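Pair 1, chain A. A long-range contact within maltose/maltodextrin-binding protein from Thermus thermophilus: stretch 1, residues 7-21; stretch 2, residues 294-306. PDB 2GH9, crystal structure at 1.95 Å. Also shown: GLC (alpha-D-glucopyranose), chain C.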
# COMPACT_ATOMS: atom_id res chain seq x y z
N THR A 7 -6.41 -14.04 3.16
CA THR A 7 -5.25 -13.16 3.36
C THR A 7 -4.33 -13.09 2.14
O THR A 7 -4.19 -14.08 1.42
CB THR A 7 -4.40 -13.60 4.59
OG1 THR A 7 -3.40 -12.62 4.86
CG2 THR A 7 -3.75 -14.95 4.36
N HIS A 8 -3.71 -11.94 1.94
CA HIS A 8 -2.68 -11.74 0.91
C HIS A 8 -1.26 -11.81 1.48
O HIS A 8 -0.26 -11.56 0.79
CB HIS A 8 -2.87 -10.41 0.16
CG HIS A 8 -2.98 -9.20 1.05
ND1 HIS A 8 -1.88 -8.44 1.41
CD2 HIS A 8 -4.06 -8.57 1.58
CE1 HIS A 8 -2.29 -7.42 2.15
NE2 HIS A 8 -3.60 -7.47 2.25
N PHE A 9 -1.18 -12.17 2.76
CA PHE A 9 0.09 -12.25 3.43
C PHE A 9 0.87 -13.48 2.95
O PHE A 9 0.30 -14.53 2.61
CB PHE A 9 -0.08 -12.35 4.95
CG PHE A 9 -0.72 -11.16 5.60
CD1 PHE A 9 -0.92 -9.97 4.92
CD2 PHE A 9 -1.13 -11.24 6.92
CE1 PHE A 9 -1.51 -8.89 5.53
CE2 PHE A 9 -1.72 -10.17 7.55
CZ PHE A 9 -1.89 -8.99 6.86
N GLY A 10 2.19 -13.34 2.94
CA GLY A 10 3.10 -14.46 2.76
C GLY A 10 4.21 -14.36 3.76
O GLY A 10 4.24 -13.44 4.58
N GLY A 11 5.10 -15.36 3.72
CA GLY A 11 6.30 -15.34 4.50
C GLY A 11 6.05 -15.25 5.99
O GLY A 11 5.09 -15.85 6.50
N PRO A 12 6.94 -14.54 6.70
CA PRO A 12 6.77 -14.27 8.14
C PRO A 12 5.41 -13.69 8.54
O PRO A 12 4.88 -14.04 9.61
CB PRO A 12 7.90 -13.30 8.43
CG PRO A 12 8.96 -13.68 7.46
CD PRO A 12 8.20 -13.96 6.20
N GLU A 13 4.84 -12.81 7.71
CA GLU A 13 3.52 -12.24 8.04
C GLU A 13 2.45 -13.28 8.07
O GLU A 13 1.61 -13.28 8.99
CB GLU A 13 3.11 -11.14 7.06
CG GLU A 13 3.88 -9.84 7.20
CD GLU A 13 3.35 -8.75 6.27
OE1 GLU A 13 2.62 -9.09 5.33
OE2 GLU A 13 3.65 -7.55 6.48
N LEU A 14 2.46 -14.16 7.07
CA LEU A 14 1.55 -15.29 6.99
C LEU A 14 1.74 -16.23 8.17
O LEU A 14 0.76 -16.75 8.72
CB LEU A 14 1.75 -16.06 5.67
CG LEU A 14 0.84 -17.28 5.44
CD1 LEU A 14 -0.64 -16.86 5.42
CD2 LEU A 14 1.25 -18.02 4.15
N GLU A 15 3.00 -16.48 8.54
CA GLU A 15 3.27 -17.37 9.66
C GLU A 15 2.70 -16.82 10.98
O GLU A 15 2.11 -17.58 11.75
CB GLU A 15 4.77 -17.70 9.77
CG GLU A 15 5.01 -19.15 10.21
CD GLU A 15 4.55 -20.21 9.19
OE1 GLU A 15 5.07 -20.23 8.06
OE2 GLU A 15 3.66 -21.04 9.52
N TRP A 16 2.82 -15.52 11.21
CA TRP A 16 2.14 -14.86 12.34
C TRP A 16 0.62 -15.10 12.32
O TRP A 16 0.03 -15.47 13.35
CB TRP A 16 2.44 -13.35 12.32
CG TRP A 16 1.63 -12.47 13.26
CD1 TRP A 16 1.98 -12.09 14.51
CD2 TRP A 16 0.38 -11.83 12.98
NE1 TRP A 16 1.04 -11.25 15.03
CE2 TRP A 16 0.04 -11.08 14.12
CE3 TRP A 16 -0.48 -11.82 11.88
CZ2 TRP A 16 -1.14 -10.34 14.20
CZ3 TRP A 16 -1.64 -11.07 11.96
CH2 TRP A 16 -1.95 -10.34 13.11
N LEU A 17 -0.00 -14.89 11.17
CA LEU A 17 -1.44 -15.06 11.05
C LEU A 17 -1.88 -16.52 11.33
O LEU A 17 -2.91 -16.75 12.00
CB LEU A 17 -1.94 -14.61 9.66
CG LEU A 17 -3.46 -14.73 9.44
CD1 LEU A 17 -4.22 -14.17 10.63
CD2 LEU A 17 -3.93 -14.10 8.13
N LYS A 18 -1.10 -17.48 10.84
CA LYS A 18 -1.37 -18.90 11.07
C LYS A 18 -1.27 -19.25 12.56
O LYS A 18 -2.10 -20.00 13.07
CB LYS A 18 -0.43 -19.80 10.24
CG LYS A 18 -0.73 -19.81 8.75
CD LYS A 18 -0.09 -21.04 8.06
CE LYS A 18 -0.40 -21.12 6.60
NZ LYS A 18 -1.88 -21.23 6.34
N GLU A 19 -0.26 -18.68 13.23
CA GLU A 19 -0.07 -18.86 14.67
C GLU A 19 -1.23 -18.29 15.46
O GLU A 19 -1.72 -18.95 16.39
CB GLU A 19 1.22 -18.18 15.16
CG GLU A 19 1.43 -18.34 16.69
CD GLU A 19 2.53 -17.49 17.27
OE1 GLU A 19 3.32 -16.88 16.51
OE2 GLU A 19 2.61 -17.44 18.53
N GLN A 20 -1.65 -17.06 15.13
CA GLN A 20 -2.79 -16.46 15.82
C GLN A 20 -4.06 -17.29 15.62
O GLN A 20 -4.92 -17.35 16.51
CB GLN A 20 -3.02 -15.00 15.38
CG GLN A 20 -1.80 -14.07 15.47
CD GLN A 20 -0.78 -14.46 16.54
OE1 GLN A 20 0.41 -14.68 16.25
NE2 GLN A 20 -1.23 -14.56 17.78
N ALA A 21 -4.18 -17.92 14.45
CA ALA A 21 -5.34 -18.76 14.14
C ALA A 21 -5.32 -20.03 15.01
O ALA A 21 -6.37 -20.47 15.50
CB ALA A 21 -5.37 -19.12 12.66
N ARG A 294 0.07 -5.95 21.64
CA ARG A 294 1.06 -7.01 21.58
C ARG A 294 1.13 -7.72 20.23
O ARG A 294 2.22 -8.03 19.73
CB ARG A 294 0.74 -8.04 22.67
CG ARG A 294 1.82 -9.06 22.93
CD ARG A 294 1.58 -9.77 24.27
NE ARG A 294 1.58 -8.79 25.37
CZ ARG A 294 2.59 -8.56 26.22
NH1 ARG A 294 3.73 -9.25 26.15
NH2 ARG A 294 2.44 -7.63 27.16
N ASN A 295 -0.03 -7.98 19.64
CA ASN A 295 -0.06 -8.62 18.32
C ASN A 295 0.37 -7.67 17.18
O ASN A 295 1.05 -8.09 16.26
CB ASN A 295 -1.42 -9.25 18.04
CG ASN A 295 -1.39 -10.75 18.20
OD1 ASN A 295 -0.35 -11.39 18.00
ND2 ASN A 295 -2.51 -11.33 18.53
N LEU A 296 -0.01 -6.40 17.27
CA LEU A 296 0.45 -5.41 16.30
C LEU A 296 1.98 -5.29 16.31
O LEU A 296 2.59 -5.21 15.23
CB LEU A 296 -0.20 -4.06 16.56
CG LEU A 296 -1.70 -3.97 16.32
CD1 LEU A 296 -2.15 -2.57 16.61
CD2 LEU A 296 -2.12 -4.39 14.91
N VAL A 297 2.58 -5.30 17.51
CA VAL A 297 4.03 -5.24 17.67
C VAL A 297 4.66 -6.50 17.09
O VAL A 297 5.62 -6.40 16.33
CB VAL A 297 4.49 -5.04 19.17
CG1 VAL A 297 5.99 -5.29 19.31
CG2 VAL A 297 4.20 -3.64 19.66
N ALA A 298 4.11 -7.66 17.42
CA ALA A 298 4.58 -8.93 16.89
C ALA A 298 4.58 -8.94 15.36
O ALA A 298 5.56 -9.32 14.72
CB ALA A 298 3.72 -10.07 17.41
N PHE A 299 3.48 -8.48 14.77
CA PHE A 299 3.40 -8.42 13.32
C PHE A 299 4.50 -7.52 12.75
O PHE A 299 5.11 -7.88 11.77
CB PHE A 299 2.00 -7.95 12.90
CG PHE A 299 1.70 -8.13 11.43
CD1 PHE A 299 1.51 -9.40 10.89
CD2 PHE A 299 1.58 -7.03 10.59
CE1 PHE A 299 1.19 -9.57 9.56
CE2 PHE A 299 1.24 -7.20 9.21
CZ PHE A 299 1.04 -8.45 8.71
N ASN A 300 4.77 -6.37 13.36
CA ASN A 300 5.83 -5.48 12.88
C ASN A 300 7.17 -6.17 12.95
O ASN A 300 8.00 -6.06 12.04
CB ASN A 300 5.86 -4.18 13.69
CG ASN A 300 7.06 -3.28 13.33
OD1 ASN A 300 8.09 -3.37 13.96
ND2 ASN A 300 6.93 -2.48 12.28
N GLN A 301 7.39 -6.90 14.04
CA GLN A 301 8.68 -7.55 14.25
C GLN A 301 8.90 -8.67 13.26
O GLN A 301 9.99 -8.80 12.73
CB GLN A 301 8.81 -8.00 15.71
CG GLN A 301 8.84 -6.80 16.67
CD GLN A 301 9.97 -5.82 16.36
OE1 GLN A 301 9.74 -4.72 15.82
NE2 GLN A 301 11.20 -6.21 16.70
N ALA A 302 7.83 -9.40 12.94
CA ALA A 302 7.87 -10.47 11.94
C ALA A 302 8.11 -9.94 10.53
O ALA A 302 8.84 -10.56 9.72
CB ALA A 302 6.58 -11.24 11.97
N GLY A 303 7.48 -8.80 10.25
CA GLY A 303 7.52 -8.19 8.92
C GLY A 303 8.05 -6.78 8.96
O GLY A 303 9.28 -6.56 8.96
N GLY A 304 7.14 -5.81 8.97
CA GLY A 304 7.52 -4.42 9.10
C GLY A 304 6.47 -3.33 8.98
O GLY A 304 6.81 -2.14 9.08
N ARG A 305 5.21 -3.69 8.77
CA ARG A 305 4.15 -2.68 8.67
C ARG A 305 3.94 -2.03 10.04
O ARG A 305 4.15 -2.66 11.07
CB ARG A 305 2.84 -3.29 8.15
CG ARG A 305 2.99 -4.05 6.85
CD ARG A 305 1.68 -4.48 6.34
NE ARG A 305 1.75 -5.70 5.55
CZ ARG A 305 1.12 -5.89 4.40
NH1 ARG A 305 0.37 -4.93 3.86
NH2 ARG A 305 1.23 -7.04 3.79
N ILE A 306 3.57 -0.77 10.03
CA ILE A 306 3.65 0.06 11.25
C ILE A 306 2.32 0.01 11.99
O ILE A 306 1.29 0.28 11.39
CB ILE A 306 4.03 1.51 10.90
CG1 ILE A 306 5.28 1.55 9.99
CG2 ILE A 306 4.23 2.39 12.18
CD1 ILE A 306 6.44 0.64 10.47
C1 GLC C . 1.37 -8.34 -1.23
C2 GLC C . 1.38 -7.46 0.02
C3 GLC C . 0.57 -6.20 -0.24
C4 GLC C . 1.14 -5.47 -1.47
C5 GLC C . 1.13 -6.38 -2.71
C6 GLC C . 1.86 -5.71 -3.90
O1 GLC C . 0.06 -8.86 -1.40
O2 GLC C . 0.89 -8.18 1.16
O3 GLC C . 0.55 -5.34 0.90
O4 GLC C . 0.27 -4.40 -1.80
O5 GLC C . 1.78 -7.61 -2.39
O6 GLC C . 1.91 -6.58 -5.04
O HOH W 1 4.36 -6.54 8.92

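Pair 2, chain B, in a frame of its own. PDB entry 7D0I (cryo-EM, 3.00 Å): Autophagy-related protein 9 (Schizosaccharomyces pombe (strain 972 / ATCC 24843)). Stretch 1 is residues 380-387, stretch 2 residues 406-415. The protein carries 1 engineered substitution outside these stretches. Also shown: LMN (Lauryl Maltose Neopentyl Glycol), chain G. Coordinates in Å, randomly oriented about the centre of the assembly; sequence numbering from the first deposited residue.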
# COMPACT_ATOMS: atom_id res chain seq x y z
N ASN B 380 -5.14 0.83 48.12
CA ASN B 380 -5.42 -0.58 47.90
C ASN B 380 -5.85 -1.28 49.18
O ASN B 380 -6.54 -2.30 49.12
CB ASN B 380 -4.21 -1.28 47.31
CG ASN B 380 -4.00 -0.95 45.86
OD1 ASN B 380 -4.38 -1.71 44.98
ND2 ASN B 380 -3.40 0.20 45.59
N TRP B 381 -5.44 -0.78 50.34
CA TRP B 381 -5.89 -1.42 51.56
C TRP B 381 -7.25 -0.92 52.02
O TRP B 381 -8.10 -1.72 52.43
CB TRP B 381 -4.88 -1.23 52.69
CG TRP B 381 -5.30 -1.97 53.93
CD1 TRP B 381 -5.01 -3.26 54.25
CD2 TRP B 381 -6.12 -1.47 55.00
NE1 TRP B 381 -5.58 -3.59 55.45
CE2 TRP B 381 -6.27 -2.50 55.93
CE3 TRP B 381 -6.73 -0.24 55.25
CZ2 TRP B 381 -7.00 -2.36 57.10
CZ3 TRP B 381 -7.46 -0.09 56.42
CH2 TRP B 381 -7.59 -1.14 57.33
N CYS B 382 -7.49 0.39 51.96
CA CYS B 382 -8.76 0.92 52.41
C CYS B 382 -9.90 0.52 51.48
O CYS B 382 -10.93 0.01 51.93
CB CYS B 382 -8.69 2.44 52.51
SG CYS B 382 -7.43 3.06 53.60
N ILE B 383 -9.72 0.73 50.19
CA ILE B 383 -10.80 0.55 49.22
C ILE B 383 -10.84 -0.88 48.71
O ILE B 383 -11.82 -1.59 48.92
CB ILE B 383 -10.65 1.53 48.05
CG1 ILE B 383 -10.67 2.97 48.56
CG2 ILE B 383 -11.74 1.32 47.06
CD1 ILE B 383 -10.50 3.98 47.47
N PHE B 384 -9.77 -1.32 48.05
CA PHE B 384 -9.85 -2.57 47.31
C PHE B 384 -9.88 -3.80 48.21
O PHE B 384 -10.25 -4.88 47.74
CB PHE B 384 -8.70 -2.66 46.32
CG PHE B 384 -8.81 -1.67 45.21
CD1 PHE B 384 -9.78 -1.79 44.25
CD2 PHE B 384 -7.94 -0.61 45.12
CE1 PHE B 384 -9.89 -0.88 43.24
CE2 PHE B 384 -8.05 0.30 44.11
CZ PHE B 384 -9.02 0.16 43.16
N ASN B 385 -9.49 -3.68 49.48
CA ASN B 385 -9.73 -4.78 50.41
C ASN B 385 -11.16 -4.78 50.92
O ASN B 385 -11.65 -5.82 51.37
CB ASN B 385 -8.79 -4.71 51.61
CG ASN B 385 -7.43 -5.27 51.31
OD1 ASN B 385 -7.29 -6.17 50.49
ND2 ASN B 385 -6.42 -4.75 51.97
N PHE B 386 -11.83 -3.63 50.88
CA PHE B 386 -13.19 -3.49 51.37
C PHE B 386 -14.21 -3.72 50.28
O PHE B 386 -15.33 -4.16 50.56
CB PHE B 386 -13.36 -2.10 51.96
CG PHE B 386 -14.76 -1.76 52.35
CD1 PHE B 386 -15.39 -2.45 53.36
CD2 PHE B 386 -15.43 -0.73 51.74
CE1 PHE B 386 -16.67 -2.13 53.73
CE2 PHE B 386 -16.70 -0.40 52.10
CZ PHE B 386 -17.32 -1.10 53.10
N VAL B 387 -13.84 -3.44 49.03
CA VAL B 387 -14.78 -3.52 47.93
C VAL B 387 -14.79 -4.89 47.27
O VAL B 387 -15.82 -5.32 46.74
CB VAL B 387 -14.45 -2.41 46.92
CG1 VAL B 387 -15.24 -2.56 45.67
CG2 VAL B 387 -14.72 -1.05 47.54
N ARG B 406 -24.77 2.84 53.81
CA ARG B 406 -24.04 2.07 54.80
C ARG B 406 -22.59 1.87 54.39
O ARG B 406 -21.68 2.03 55.20
CB ARG B 406 -24.73 0.72 55.02
CG ARG B 406 -23.99 -0.20 55.96
CD ARG B 406 -24.74 -1.50 56.14
NE ARG B 406 -25.03 -2.15 54.87
CZ ARG B 406 -24.29 -3.12 54.34
NH1 ARG B 406 -24.63 -3.65 53.18
NH2 ARG B 406 -23.21 -3.55 54.98
N LEU B 407 -22.37 1.52 53.12
CA LEU B 407 -21.01 1.32 52.64
C LEU B 407 -20.23 2.62 52.62
O LEU B 407 -19.05 2.66 52.99
CB LEU B 407 -21.04 0.69 51.25
CG LEU B 407 -21.79 -0.62 51.16
CD1 LEU B 407 -21.84 -1.06 49.73
CD2 LEU B 407 -21.12 -1.67 52.01
N SER B 408 -20.86 3.70 52.20
CA SER B 408 -20.21 5.00 52.15
C SER B 408 -19.97 5.59 53.50
O SER B 408 -19.52 6.73 53.58
CB SER B 408 -21.03 5.97 51.32
OG SER B 408 -20.93 7.29 51.83
N GLU B 409 -20.27 4.86 54.57
CA GLU B 409 -19.89 5.27 55.91
C GLU B 409 -19.04 4.24 56.62
O GLU B 409 -18.37 4.59 57.60
CB GLU B 409 -21.14 5.56 56.76
CG GLU B 409 -20.88 6.46 57.95
CD GLU B 409 -22.15 6.88 58.65
OE1 GLU B 409 -23.24 6.44 58.23
OE2 GLU B 409 -22.07 7.66 59.63
N GLU B 410 -19.05 2.99 56.18
CA GLU B 410 -18.04 2.03 56.60
C GLU B 410 -16.74 2.20 55.85
O GLU B 410 -15.76 1.51 56.16
CB GLU B 410 -18.55 0.60 56.42
CG GLU B 410 -19.78 0.27 57.23
CD GLU B 410 -20.22 -1.17 57.08
OE1 GLU B 410 -19.62 -1.89 56.26
OE2 GLU B 410 -21.17 -1.58 57.78
N LEU B 411 -16.70 3.10 54.86
CA LEU B 411 -15.47 3.39 54.14
C LEU B 411 -14.72 4.57 54.74
O LEU B 411 -13.49 4.62 54.64
CB LEU B 411 -15.78 3.67 52.67
CG LEU B 411 -14.59 3.79 51.72
CD1 LEU B 411 -13.67 2.62 51.88
CD2 LEU B 411 -15.06 3.88 50.29
N ARG B 412 -15.42 5.51 55.36
CA ARG B 412 -14.72 6.56 56.09
C ARG B 412 -14.09 6.02 57.36
O ARG B 412 -13.00 6.45 57.75
CB ARG B 412 -15.68 7.70 56.42
CG ARG B 412 -16.45 8.21 55.23
CD ARG B 412 -17.16 9.52 55.52
NE ARG B 412 -17.98 9.93 54.39
CZ ARG B 412 -18.52 11.14 54.25
NH1 ARG B 412 -18.32 12.07 55.18
NH2 ARG B 412 -19.25 11.43 53.19
N ARG B 413 -14.74 5.05 58.00
CA ARG B 413 -14.16 4.41 59.17
C ARG B 413 -13.00 3.48 58.82
O ARG B 413 -12.46 2.84 59.72
CB ARG B 413 -15.23 3.65 59.94
CG ARG B 413 -16.44 4.49 60.30
CD ARG B 413 -17.33 3.80 61.33
NE ARG B 413 -17.71 2.45 60.94
CZ ARG B 413 -17.21 1.35 61.50
NH1 ARG B 413 -16.30 1.44 62.46
NH2 ARG B 413 -17.61 0.15 61.09
N ARG B 414 -12.64 3.38 57.55
CA ARG B 414 -11.40 2.75 57.12
C ARG B 414 -10.33 3.78 56.78
O ARG B 414 -9.16 3.59 57.13
CB ARG B 414 -11.63 1.86 55.90
CG ARG B 414 -12.61 0.75 56.13
CD ARG B 414 -12.79 -0.07 54.89
NE ARG B 414 -11.58 -0.78 54.52
CZ ARG B 414 -11.26 -1.98 54.98
NH1 ARG B 414 -10.14 -2.57 54.60
NH2 ARG B 414 -12.07 -2.60 55.83
N PHE B 415 -10.71 4.85 56.10
CA PHE B 415 -9.79 5.95 55.86
C PHE B 415 -9.24 6.50 57.16
O PHE B 415 -8.06 6.84 57.25
CB PHE B 415 -10.47 7.05 55.05
CG PHE B 415 -10.69 6.71 53.61
CD1 PHE B 415 -9.83 5.86 52.95
CD2 PHE B 415 -11.75 7.24 52.91
CE1 PHE B 415 -10.02 5.55 51.62
CE2 PHE B 415 -11.95 6.93 51.59
CZ PHE B 415 -11.09 6.09 50.95
C1 LMN G . 3.65 -3.96 46.85
O1 LMN G . 3.79 -4.19 48.13
C2 LMN G . 4.58 -4.86 46.02
O2 LMN G . 4.33 -6.22 46.35
C3 LMN G . 4.33 -4.66 44.56
O3 LMN G . 5.25 -5.52 43.81
C4 LMN G . 4.49 -3.26 44.12
O4 LMN G . 3.89 -3.13 42.76
C5 LMN G . 3.83 -2.27 45.02
O5 LMN G . 4.06 -2.51 46.47
C6 LMN G . 4.33 -0.86 44.68
O6 LMN G . 5.67 -0.93 44.23
CAA LMN G . 7.47 0.51 59.07
CAB LMN G . 2.53 1.87 57.31
OAI LMN G . 6.29 0.60 39.06
OAJ LMN G . 1.70 -0.40 40.28
OAL LMN G . -3.14 -6.38 45.38
OAN LMN G . -1.11 -1.66 45.51
OAP LMN G . -1.34 -2.79 47.73
OAQ LMN G . 6.98 -2.48 38.29
OAR LMN G . 0.16 -2.25 38.86
OAS LMN G . 6.49 -5.03 39.27
OAT LMN G . 1.48 -4.84 39.55
OAU LMN G . 3.63 -4.68 40.70
OAV LMN G . -1.01 -5.13 41.89
CAW LMN G . 7.52 -0.69 58.08
CAX LMN G . 2.51 1.92 55.77
CAY LMN G . 7.14 -0.19 56.67
CAZ LMN G . 1.04 1.92 55.29
CBA LMN G . 6.03 -1.09 56.07
CBB LMN G . 0.73 0.60 54.52
CBC LMN G . 5.27 -0.30 54.97
CBD LMN G . -0.78 0.31 54.66
CBE LMN G . 4.05 -1.13 54.47
CBF LMN G . -1.06 -1.19 54.36
CBG LMN G . 4.48 -2.61 54.24
CBH LMN G . -0.18 -1.64 53.16
CBI LMN G . 3.33 -3.36 53.49
CBJ LMN G . -0.36 -3.18 52.96
CBK LMN G . 3.54 -3.21 51.94
CBL LMN G . -0.04 -3.54 51.46
CBM LMN G . 6.31 -0.26 40.18
CBN LMN G . 0.89 -0.60 41.41
CBP LMN G . -2.58 -5.19 44.89
CBQ LMN G . 2.90 -4.45 51.22
CBR LMN G . 1.00 -2.91 50.45
CBS LMN G . 3.07 -3.25 48.95
CBT LMN G . 1.37 -5.22 49.27
OBV LMN G . 0.10 -4.87 48.69
OBX LMN G . -0.98 -5.37 46.71
OBY LMN G . 4.56 -1.71 41.04
OBZ LMN G . -0.18 -2.46 42.54
OCB LMN G . 0.70 -4.18 43.95
CCC LMN G . 5.47 -1.46 39.90
CCD LMN G . 0.01 -1.80 41.22
CCF LMN G . -1.11 -5.13 45.24
CCH LMN G . -0.15 -2.76 45.66
CCJ LMN G . 0.12 -4.63 47.31
CCL LMN G . -0.10 -3.15 47.10
CCM LMN G . 2.07 -3.96 49.97
CCN LMN G . 6.38 -2.65 39.59
CCO LMN G . 0.65 -2.69 40.14
CCQ LMN G . -0.51 -3.82 44.70
CCR LMN G . 4.88 -2.94 41.81
CCS LMN G . 0.72 -3.63 42.68
CCT LMN G . 5.60 -3.92 39.60
CCU LMN G . 0.40 -4.15 40.25
CCV LMN G . 4.96 -4.18 40.92
CCW LMN G . 0.34 -4.68 41.64

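Fitting the N, CA and C atoms of 14 central residues superposes pair 2 on pair 1 with an RMSD of 1.0 Å. In pair 1 the two segments are helices running nearly antiparallel, their N-to-C directions 150° apart and their axes approaching to 9.0 Å. Pair 2 follows the same backbone course, although parts of its helices are weakly bonded. The match is tightest in the middle of the second stretch, where the CA atoms of V297(A) and E409(B) fall 0.4 Å apart, as do those of A298(A) and E410(B). The contacts bury similar areas, 585 Å² in pair 1 and 521 Å² in pair 2.

The matched aromatic positions play similar packing roles. W16(A) matches F386(B), and both point their CA-to-CB bonds toward the partner with chi1 in the t well. Each ring meets the same three matched positions. F299(A), equivalent to L411(B), turns its edge to the face of W16(A), with CE3 of W16(A) 3.3 Å from CD1 of F299(A) and the planes at 59°. In pair 2 the smaller, aliphatic L411(B) brings CD1 to 3.8 Å from CD2 of F386(B). At the next match, N295(A) accepts a weak hydrogen bond at OD1 from NE1 of W16(A), 3.3 Å away with an angle of 128°, whereas the side chain of L407(B) makes an apolar contact, its CD2 4.0 Å from CZ of F386(B). The side-chain centres of N295(A) and L407(B) nonetheless lie 0.6 Å apart, so one volume serves a polar and an apolar solution. At the third, CB of A298(A) sits at the edge of the W16(A) ring, 3.8 Å from its NE1, while O of E410(B) lies over one face of the F386(B) ring.

A302(A), which matches R414(B), shows a clear change of solution. At A302(A) the contact is short and partly through the backbone: CB of P12(A) lies 3.2 Å from O of A302(A) and 4.3 Å from its CB. The arginine reaches across to the first stretch, donating from NE to O of C382(B) at 2.8 Å and from NH1 to O of W381(B) at 3.1 Å. The guanidinium of R414(B) stacks on the W381(B) ring, the two planes at 27°, with CB of F386(B) over the opposite face.

In pair 1, R305(A) forms a salt bridge with E13(A), NE to OE2 at 2.8 Å and NH2 to OE1 at 2.9 Å, both angles 167°. E13(A) matches I383(B), whose CG1 lies 4.0 Å from CZ of F415(B). That phenylalanine matches G303(A), where an ideal CB would clash with CG of E13(A) at 3.0 Å.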